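Histone-lysine N-methyltransferase SETMAR (Homo sapiens, PDB 3F2K) takes part in DNA double-strand break repair, stalled-fork restart and DNA integration, methylates histone H3 through its SET domain, and binds DNA through a mariner-derived domain retaining some nuclease activity. Local coordinates at residues A[104-109]-A[141-146]; A[164-169]-A[208-213]. All coordinates share one frame; numbering follows the deposited sequence.

How the interactions relate
After helix 8-27 the chain lays down strands 34-43, 72-80 and 83-89 and then enters helix 98-115. Interaction 1 closes the excursion that runs from this helix through strand 126-128 and helix 133-136 to helix 140-147. Further on, interaction 2 joins helix 163-176 to helix 202-219, with helix 184-196 in between. The two closures follow in series, neither nested nor crossed, and their centres lie about 23 Å apart on opposite sides of the chain's centre. Helix 98-115 rests on Trp-78, while helix 163-176 meets Ile-77 and Trp-79, so the two contacts consolidate helical layers on opposite faces of the RNase H-like sheet.

Interaction 1: residues A[104-109]-A[141-146]; sequences EIDEMN and LQKLNE
Asp-106 and Lys-143 hold the nearest CA atoms of two neighbouring helices, 7.4 Å apart. The axes of 104-109 and 141-146 run nearly parallel, 24° between their N-to-C directions, and come no closer than 10.2 Å, so side chains alone bridge the gap. The contact joins helix 98-115, which rests on Trp-78 of the sheet, to helix 140-147, in the crossover between parallel strands 126-128 and 150-151 of the RNase H-like fold. The Lys-143 chain leaves its helix toward the other one and bends twice (chi2 55°, chi3 66°), which carries the ammonium round to the carboxylate. There NZ donates to Asp-106 OD2 at 2.7 Å, a short salt bridge reaching the anti lone pair, on the far side from OD1. Deeper in, the contact is apolar. Ile-105 CG2 packs against Lys-143 CG at 3.9 Å, the two side chains running alongside and pointing opposite ways, and against Leu-144 CD2 at 3.8 Å. Ile-105 CD1 meets the same leucine methyl, and Leu-147 also touches this isoleucine. The chemistry is thus layered: buried methyls on the inner side, a partly exposed ion pair on the outer, whose positive charge probably favours an ionised Asp-106.

Interaction 2: residues A[164-169]-A[208-213]; sequences TNYHVF and NQLISR
Tyr-166 lies flat against Arg-213 where helices 163-176 and 202-219 cross; the short segments 164-169 and 208-213 make an angle of 131° and their axes approach to 11.4 Å. With CG between its own backbone N and carbonyl carbon (chi1 70°), the tyrosine sends its ring across the gap. Its CB already touches Arg-213 NH1, at 3.6 Å. At CG the guanidinium carbon CZ sits over the ring face at 3.4 Å; the two planes are nearly parallel, 6° apart, so the guanidinium stacks face to face on the ring in a cation-pi contact. Along one side of the ring CE1 meets Arg-213 NE at 3.4 Å; on the other, CE2 meets Arg-213 CD at 3.4 Å, so the methylene continues the stack as a CH-pi contact. CE1 also has Gln-209 OE1 at 3.7 Å, approaching obliquely. At the tip, OH lies 3.5 Å from Leu-210 CD2, a methyl at the ring edge, and is hydrogen-bonded to the carbonyl oxygen of Gly-206. Arg-213 is pinned in turn by NH1 bonding to Asp-160 O, which fixes the guanidinium over the ring. Beside the stack, a water donates to Gln-209 OE1 at 2.6 Å and also bonds His-167 ND1, adding a polar bridge between the helices. Segment 164-169 contains a pi-type turn, closed by Phe-169 N on Thr-164 O. Within that turn, Asn-165 ND2 bonds OD2 of Asp-38, a magnesium ligand together with Asp-130. This asparagine falls where mariner transposases carry the third aspartate of the DDD triad. The stack thus joins helix 202-219 to the helix that supplies the asparagine of the DDN variant, with the Tyr-166 side chain about 12 Å from the magnesium ion, within the RNase H-like transposase fold.

Interaction 1: residues A[104-109]-A[141-146]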
loop_
_atom_site.group_PDB
_atom_site.type_symbol
_atom_site.label_atom_id
_atom_site.label_comp_id
_atom_site.label_asym_id
_atom_site.label_seq_id
_atom_site.Cartn_x
_atom_site.Cartn_y
_atom_site.Cartn_z
ATOM N N GLU A 104 -9.261 -7.358 8.365
ATOM C CA GLU A 104 -7.960 -6.705 8.442
ATOM C C GLU A 104 -8.078 -5.186 8.496
ATOM O O GLU A 104 -7.327 -4.520 9.237
ATOM C CB GLU A 104 -7.114 -7.137 7.240
ATOM C CG GLU A 104 -6.550 -8.602 7.439
ATOM C CD GLU A 104 -5.630 -8.811 8.678
ATOM O OE1 GLU A 104 -4.789 -7.954 9.026
ATOM O OE2 GLU A 104 -5.719 -9.900 9.306
ATOM N N ILE A 105 -8.978 -4.634 7.697
ATOM C CA ILE A 105 -9.243 -3.162 7.682
ATOM C C ILE A 105 -9.755 -2.726 9.060
ATOM O O ILE A 105 -9.303 -1.736 9.611
ATOM C CB ILE A 105 -10.284 -2.842 6.620
ATOM C CG1 ILE A 105 -9.666 -2.948 5.211
ATOM C CG2 ILE A 105 -10.907 -1.449 6.794
ATOM C CD1 ILE A 105 -10.785 -2.855 4.118
ATOM N N ASP A 106 -10.671 -3.496 9.626
ATOM C CA ASP A 106 -11.149 -3.194 11.011
ATOM C C ASP A 106 -9.982 -3.158 12.009
ATOM O O ASP A 106 -9.907 -2.232 12.846
ATOM C CB ASP A 106 -12.181 -4.232 11.432
ATOM C CG ASP A 106 -13.130 -3.721 12.435
ATOM O OD1 ASP A 106 -12.706 -3.568 13.615
ATOM O OD2 ASP A 106 -14.301 -3.572 12.081
ATOM N N GLU A 107 -9.085 -4.143 11.956
ATOM C CA GLU A 107 -7.953 -4.219 12.914
ATOM C C GLU A 107 -7.018 -3.045 12.648
ATOM O O GLU A 107 -6.587 -2.393 13.611
ATOM C CB GLU A 107 -7.185 -5.535 12.760
ATOM C CG GLU A 107 -6.119 -5.741 13.848
ATOM C CD GLU A 107 -5.394 -7.079 13.771
ATOM O OE1 GLU A 107 -5.879 -7.999 13.079
ATOM O OE2 GLU A 107 -4.319 -7.192 14.437
HETATM N N MSE A 108 -6.692 -2.833 11.368
HETATM C CA MSE A 108 -5.834 -1.663 10.980
HETATM C C MSE A 108 -6.423 -0.330 11.517
HETATM O O MSE A 108 -5.663 0.514 12.019
HETATM C CB MSE A 108 -5.679 -1.563 9.484
HETATM C CG MSE A 108 -4.856 -0.250 9.019
HETATM SE SE MSE A 108 -5.910 1.199 8.770
HETATM C CE MSE A 108 -7.192 0.555 7.428
ATOM N N ASN A 109 -7.730 -0.149 11.335
ATOM C CA ASN A 109 -8.360 1.057 11.754
ATOM C C ASN A 109 -8.262 1.240 13.298
ATOM O O ASN A 109 -8.084 2.382 13.778
ATOM C CB ASN A 109 -9.808 1.121 11.259
ATOM C CG ASN A 109 -10.452 2.482 11.545
ATOM O OD1 ASN A 109 -10.002 3.501 11.033
ATOM N ND2 ASN A 109 -11.479 2.489 12.469
ATOM N N LEU A 141 -16.200 -3.259 0.848
ATOM C CA LEU A 141 -16.756 -1.955 0.571
ATOM C C LEU A 141 -17.615 -1.449 1.735
ATOM O O LEU A 141 -17.481 -0.298 2.184
ATOM C CB LEU A 141 -17.570 -1.993 -0.739
ATOM C CG LEU A 141 -16.659 -2.326 -1.971
ATOM C CD1 LEU A 141 -17.508 -2.347 -3.169
ATOM C CD2 LEU A 141 -15.604 -1.168 -2.086
ATOM N N GLN A 142 -18.489 -2.304 2.237
ATOM C CA GLN A 142 -19.291 -1.907 3.406
ATOM C C GLN A 142 -18.436 -1.547 4.658
ATOM O O GLN A 142 -18.760 -0.606 5.358
ATOM C CB GLN A 142 -20.313 -2.971 3.743
ATOM C CG GLN A 142 -21.342 -2.372 4.760
ATOM C CD GLN A 142 -22.386 -3.359 5.180
ATOM O OE1 GLN A 142 -22.109 -4.349 5.892
ATOM N NE2 GLN A 142 -23.595 -3.102 4.757
ATOM N N LYS A 143 -17.368 -2.269 4.906
ATOM C CA LYS A 143 -16.521 -1.989 6.044
ATOM C C LYS A 143 -15.934 -0.586 5.914
ATOM O O LYS A 143 -15.869 0.173 6.876
ATOM C CB LYS A 143 -15.412 -3.026 6.102
ATOM C CG LYS A 143 -14.459 -2.863 7.342
ATOM C CD LYS A 143 -15.241 -2.853 8.645
ATOM C CE LYS A 143 -15.894 -4.190 8.916
ATOM N NZ LYS A 143 -16.335 -4.175 10.372
ATOM N N LEU A 144 -15.447 -0.288 4.714
ATOM C CA LEU A 144 -14.885 1.025 4.428
ATOM C C LEU A 144 -15.951 2.085 4.647
ATOM O O LEU A 144 -15.680 3.064 5.372
ATOM C CB LEU A 144 -14.287 1.121 3.008
ATOM C CG LEU A 144 -12.963 0.266 2.993
ATOM C CD1 LEU A 144 -12.489 0.068 1.515
ATOM C CD2 LEU A 144 -11.783 0.788 3.874
ATOM N N ASN A 145 -17.161 1.870 4.130
ATOM C CA ASN A 145 -18.191 2.872 4.302
ATOM C C ASN A 145 -18.501 3.067 5.829
ATOM O O ASN A 145 -18.591 4.211 6.320
ATOM C CB ASN A 145 -19.440 2.503 3.488
ATOM C CG ASN A 145 -20.617 3.458 3.752
ATOM O OD1 ASN A 145 -21.560 3.106 4.504
ATOM N ND2 ASN A 145 -20.572 4.637 3.157
ATOM N N GLU A 146 -18.637 1.968 6.550
ATOM C CA GLU A 146 -18.969 1.969 7.962
ATOM C C GLU A 146 -17.930 2.621 8.839
ATOM O O GLU A 146 -18.311 3.329 9.764
ATOM C CB GLU A 146 -19.248 0.555 8.458
ATOM C CG GLU A 146 -20.477 0.006 7.841
ATOM C CD GLU A 146 -20.852 -1.343 8.455
ATOM O OE1 GLU A 146 -19.985 -1.932 9.115
ATOM O OE2 GLU A 146 -21.994 -1.816 8.243
#

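Interaction 2: residues A[164-169]-A[208-213]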
loop_
_atom_site.group_PDB
_atom_site.type_symbol
_atom_site.label_atom_id
_atom_site.label_comp_id
_atom_site.label_asym_id
_atom_site.label_seq_id
_atom_site.Cartn_x
_atom_site.Cartn_y
_atom_site.Cartn_z
ATOM N N THR A 164 3.073 1.465 -1.560
ATOM C CA THR A 164 3.622 0.346 -0.861
ATOM C C THR A 164 4.551 -0.397 -1.816
ATOM O O THR A 164 5.592 -0.906 -1.418
ATOM C CB THR A 164 2.543 -0.597 -0.344
ATOM O OG1 THR A 164 1.633 0.188 0.444
ATOM C CG2 THR A 164 3.155 -1.740 0.502
ATOM N N ASN A 165 4.150 -0.424 -3.079
ATOM C CA ASN A 165 4.936 -1.159 -4.058
ATOM C C ASN A 165 6.213 -0.385 -4.492
ATOM O O ASN A 165 7.326 -0.929 -4.383
ATOM C CB ASN A 165 4.023 -1.488 -5.237
ATOM C CG ASN A 165 4.509 -2.663 -5.969
ATOM O OD1 ASN A 165 5.368 -2.532 -6.814
ATOM N ND2 ASN A 165 3.978 -3.829 -5.628
ATOM N N TYR A 166 6.074 0.866 -4.923
ATOM C CA TYR A 166 7.243 1.607 -5.443
ATOM C C TYR A 166 8.241 2.084 -4.355
ATOM O O TYR A 166 9.425 2.290 -4.629
ATOM C CB TYR A 166 6.865 2.745 -6.368
ATOM C CG TYR A 166 6.195 3.962 -5.744
ATOM C CD1 TYR A 166 6.907 4.811 -4.821
ATOM C CD2 TYR A 166 4.873 4.281 -6.050
ATOM C CE1 TYR A 166 6.300 5.964 -4.310
ATOM C CE2 TYR A 166 4.259 5.410 -5.552
ATOM C CZ TYR A 166 4.955 6.218 -4.654
ATOM O OH TYR A 166 4.278 7.294 -4.175
ATOM N N HIS A 167 7.765 2.148 -3.107
ATOM C CA HIS A 167 8.590 2.631 -1.999
ATOM C C HIS A 167 8.917 1.517 -1.009
ATOM O O HIS A 167 10.085 1.043 -0.942
ATOM C CB HIS A 167 7.891 3.800 -1.251
ATOM C CG HIS A 167 8.771 4.432 -0.221
ATOM N ND1 HIS A 167 9.985 5.007 -0.567
ATOM C CD2 HIS A 167 8.617 4.616 1.119
ATOM C CE1 HIS A 167 10.570 5.463 0.548
ATOM N NE2 HIS A 167 9.747 5.256 1.571
ATOM N N VAL A 168 7.934 1.085 -0.222
ATOM C CA VAL A 168 8.241 0.090 0.830
ATOM C C VAL A 168 8.811 -1.201 0.254
ATOM O O VAL A 168 9.866 -1.703 0.701
ATOM C CB VAL A 168 6.990 -0.168 1.804
ATOM C CG1 VAL A 168 7.353 -1.174 2.872
ATOM C CG2 VAL A 168 6.497 1.180 2.442
ATOM N N PHE A 169 8.146 -1.748 -0.781
ATOM C CA PHE A 169 8.578 -3.016 -1.320
ATOM C C PHE A 169 9.935 -2.958 -2.026
ATOM O O PHE A 169 10.671 -3.919 -2.006
ATOM C CB PHE A 169 7.473 -3.671 -2.217
ATOM C CG PHE A 169 6.244 -4.198 -1.394
ATOM C CD1 PHE A 169 6.348 -4.387 -0.021
ATOM C CD2 PHE A 169 5.022 -4.493 -1.996
ATOM C CE1 PHE A 169 5.249 -4.828 0.741
ATOM C CE2 PHE A 169 3.902 -4.967 -1.208
ATOM C CZ PHE A 169 4.040 -5.109 0.130
ATOM N N ASN A 208 4.734 11.317 -0.157
ATOM C CA ASN A 208 5.009 12.635 -0.804
ATOM C C ASN A 208 5.460 12.551 -2.287
ATOM O O ASN A 208 5.107 13.413 -3.126
ATOM C CB ASN A 208 5.880 13.474 0.136
ATOM C CG ASN A 208 5.044 14.006 1.298
ATOM O OD1 ASN A 208 4.128 14.815 1.082
ATOM N ND2 ASN A 208 5.331 13.559 2.538
ATOM N N GLN A 209 6.101 11.440 -2.607
ATOM C CA GLN A 209 6.505 11.163 -4.003
ATOM C C GLN A 209 5.313 11.055 -4.923
ATOM O O GLN A 209 5.500 11.194 -6.105
ATOM C CB GLN A 209 7.348 9.911 -4.093
ATOM C CG GLN A 209 8.779 10.293 -3.769
ATOM C CD GLN A 209 9.739 9.131 -3.722
ATOM O OE1 GLN A 209 9.350 8.001 -3.902
ATOM N NE2 GLN A 209 11.027 9.435 -3.481
ATOM N N LEU A 210 4.093 10.813 -4.396
ATOM C CA LEU A 210 2.945 10.701 -5.289
ATOM C C LEU A 210 2.782 11.871 -6.254
ATOM O O LEU A 210 2.378 11.655 -7.434
ATOM C CB LEU A 210 1.601 10.529 -4.512
ATOM C CG LEU A 210 1.332 9.176 -3.850
ATOM C CD1 LEU A 210 0.135 9.297 -2.883
ATOM C CD2 LEU A 210 0.999 8.131 -4.984
ATOM N N ILE A 211 2.971 13.100 -5.764
ATOM C CA ILE A 211 2.757 14.260 -6.623
ATOM C C ILE A 211 3.674 14.215 -7.836
ATOM O O ILE A 211 3.236 14.369 -9.000
ATOM C CB ILE A 211 2.971 15.565 -5.864
ATOM C CG1 ILE A 211 2.029 15.575 -4.661
ATOM C CG2 ILE A 211 2.605 16.760 -6.776
ATOM C CD1 ILE A 211 0.618 15.637 -5.141
ATOM N N SER A 212 4.931 13.945 -7.569
ATOM C CA SER A 212 5.914 13.867 -8.673
ATOM C C SER A 212 5.612 12.716 -9.648
ATOM O O SER A 212 5.756 12.883 -10.890
ATOM C CB SER A 212 7.371 13.853 -8.148
ATOM O OG SER A 212 7.649 12.692 -7.396
ATOM N N ARG A 213 5.143 11.582 -9.126
ATOM C CA ARG A 213 4.818 10.431 -9.959
ATOM C C ARG A 213 3.529 10.652 -10.779
ATOM O O ARG A 213 3.475 10.262 -11.982
ATOM C CB ARG A 213 4.649 9.189 -9.109
ATOM C CG ARG A 213 6.029 8.706 -8.607
ATOM C CD ARG A 213 5.853 7.480 -7.789
ATOM N NE ARG A 213 7.175 6.969 -7.438
ATOM C CZ ARG A 213 7.774 5.930 -8.008
ATOM N NH1 ARG A 213 7.155 5.216 -8.943
ATOM N NH2 ARG A 213 9.026 5.592 -7.616
HETATM O O HOH W 1 10.675 5.934 -3.037
#